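Local coordinates for nicotinate-nucleotide pyrophosphorylase (Pyrococcus furiosus, PDB 2I14), which probably makes nicotinate mononucleotide from nicotinate and phosphoribosyl pyrophosphate, an ATP-dependent step of NAD biosynthesis, at residues V137-G141 and G293-A297. Numbering follows the deposited sequence.
Sequences VYSFG and GVGGA. With PCP (1-alpha-pyrophosphoryl-2-alpha,3-alpha-dihydroxy-4-beta-cyclopentane-methanol-5-phosphate), chain I.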
loop_
_atom_site.group_PDB
_atom_site.type_symbol
_atom_site.label_atom_id
_atom_site.label_comp_id
_atom_site.label_asym_id
_atom_site.label_seq_id
_atom_site.Cartn_x
_atom_site.Cartn_y
_atom_site.Cartn_z
ATOM N N VAL A 137 14.740 -28.375 15.173
ATOM C CA VAL A 137 14.611 -28.086 13.742
ATOM C C VAL A 137 15.613 -28.926 12.963
ATOM O O VAL A 137 16.814 -28.905 13.243
ATOM C CB VAL A 137 14.907 -26.597 13.444
ATOM C CG1 VAL A 137 14.796 -26.338 11.974
ATOM C CG2 VAL A 137 13.952 -25.714 14.201
ATOM N N TYR A 138 15.130 -29.639 11.961
ATOM C CA TYR A 138 16.018 -30.483 11.185
ATOM C C TYR A 138 16.146 -30.067 9.740
ATOM O O TYR A 138 15.152 -29.859 9.050
ATOM C CB TYR A 138 15.555 -31.945 11.272
ATOM C CG TYR A 138 15.433 -32.434 12.697
ATOM C CD1 TYR A 138 14.190 -32.544 13.325
ATOM C CD2 TYR A 138 16.567 -32.686 13.443
ATOM C CE1 TYR A 138 14.096 -32.882 14.659
ATOM C CE2 TYR A 138 16.488 -33.019 14.775
ATOM C CZ TYR A 138 15.254 -33.115 15.386
ATOM O OH TYR A 138 15.203 -33.422 16.736
ATOM N N SER A 139 17.390 -29.961 9.288
ATOM C CA SER A 139 17.705 -29.594 7.905
ATOM C C SER A 139 17.258 -30.706 6.947
ATOM O O SER A 139 17.584 -31.860 7.150
ATOM C CB SER A 139 19.216 -29.339 7.771
ATOM O OG SER A 139 19.554 -28.995 6.441
ATOM N N PHE A 140 16.508 -30.338 5.918
ATOM C CA PHE A 140 15.984 -31.277 4.934
ATOM C C PHE A 140 16.183 -30.758 3.517
ATOM O O PHE A 140 15.810 -31.424 2.547
ATOM C CB PHE A 140 14.475 -31.439 5.111
ATOM C CG PHE A 140 14.063 -32.250 6.300
ATOM C CD1 PHE A 140 15.009 -32.827 7.146
ATOM C CD2 PHE A 140 12.702 -32.471 6.551
ATOM C CE1 PHE A 140 14.604 -33.616 8.226
ATOM C CE2 PHE A 140 12.287 -33.249 7.616
ATOM C CZ PHE A 140 13.235 -33.828 8.461
ATOM N N GLY A 141 16.766 -29.574 3.396
ATOM C CA GLY A 141 16.901 -28.945 2.095
ATOM C C GLY A 141 17.882 -29.321 1.009
ATOM O O GLY A 141 17.699 -28.867 -0.117
ATOM N N GLY A 293 10.765 -29.446 10.315
ATOM C CA GLY A 293 11.573 -29.991 9.235
ATOM C C GLY A 293 11.679 -28.882 8.190
ATOM O O GLY A 293 10.714 -28.587 7.470
ATOM N N VAL A 294 12.833 -28.239 8.096
ATOM C CA VAL A 294 12.970 -27.150 7.141
ATOM C C VAL A 294 13.880 -27.459 5.953
ATOM O O VAL A 294 14.992 -27.945 6.129
ATOM C CB VAL A 294 13.477 -25.866 7.841
ATOM C CG1 VAL A 294 13.725 -24.756 6.823
ATOM C CG2 VAL A 294 12.464 -25.411 8.847
ATOM N N GLY A 295 13.401 -27.149 4.749
ATOM C CA GLY A 295 14.186 -27.384 3.562
ATOM C C GLY A 295 14.855 -26.161 2.945
ATOM O O GLY A 295 15.861 -25.637 3.460
ATOM N N GLY A 296 14.293 -25.719 1.821
ATOM C CA GLY A 296 14.816 -24.589 1.072
ATOM C C GLY A 296 15.161 -23.293 1.775
ATOM O O GLY A 296 16.171 -22.686 1.440
ATOM N N ALA A 297 14.338 -22.868 2.733
ATOM C CA ALA A 297 14.577 -21.629 3.470
ATOM C C ALA A 297 15.947 -21.576 4.133
ATOM O O ALA A 297 16.408 -20.508 4.539
ATOM C CB ALA A 297 13.508 -21.441 4.505
HETATM C C1 PCP I . 9.867 -32.118 1.432
HETATM C C2 PCP I . 11.408 -32.233 1.428
HETATM C C3 PCP I . 11.806 -32.124 2.921
HETATM C C4 PCP I . 10.781 -31.142 3.531
HETATM C C5 PCP I . 9.561 -31.442 2.730
HETATM C CP PCP I . 11.195 -29.636 3.487
HETATM O O1 PCP I . 9.204 -33.488 1.527
HETATM O O2 PCP I . 11.832 -33.484 0.880
HETATM O O3 PCP I . 11.711 -33.375 3.625
HETATM O OP PCP I . 11.420 -29.078 2.145
HETATM P P PCP I . 10.998 -27.558 1.719
HETATM O O1P PCP I . 12.137 -26.993 0.964
HETATM O O2P PCP I . 10.732 -26.817 2.992
HETATM O O3P PCP I . 9.788 -27.701 0.857
HETATM P PA PCP I . 7.634 -33.747 1.525
HETATM O O1A PCP I . 7.080 -33.066 0.285
HETATM O O2A PCP I . 7.104 -33.122 2.799
HETATM O O3A PCP I . 7.538 -35.307 1.493
HETATM P PB PCP I . 8.322 -36.476 0.847
HETATM O O1B PCP I . 7.620 -37.782 1.017
HETATM O O2B PCP I . 9.630 -36.649 1.447
HETATM O O3B PCP I . 8.524 -36.248 -0.614
#
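G293, near the end of strand 291-294, lies beside Y138 of strand 137-139, the two running parallel with their CA atoms 4.9 Å apart. Glycine is needed here because the F140 ring occupies the place of a side chain: an added CB would fall 2.6 Å from F140 CE2. Instead G293 CA makes an off-centre CH-pi contact, 4.1 Å from the centroid of the F140 ring, and a CA-H...O contact of 3.6 Å with Y138 O. V294 carries both backbone hydrogen bonds of the pairing, its N donating to Y138 O (3.0 Å) and its O accepting from F140 N (2.8 Å), so this one residue bonds to either side of S139, as parallel strands require. Its branched side chain, suited to a strand, packs CG2 on V137 CG1 at 4.0 Å, and both valines touch I128 of helix 108-131, which covers this face. At G295 the strand gives way to the N-cap of helix 296-299. G141 and G295 approach to 3.5 Å between CA atoms; a CB on G141 would strike G295 O, while one on G295 would strike the ligand's OP. G295 N gives PCP O2P a weak hydrogen bond of 3.2 Å, and G296 N, in the helix's first turn, a nearly straight one of 2.6 Å to PCP O1P. From the neighbouring strand's end, F140 CD2 lies 3.2 Å from PCP O3, beside the cyclopentane. Glycine amides at a helix N-terminus, just past a parallel strand, holding a phosphate are characteristic of TIM-barrel-like phosphate sites, here the phosphoribosyl pocket of the quinolinate phosphoribosyltransferase C-terminal domain.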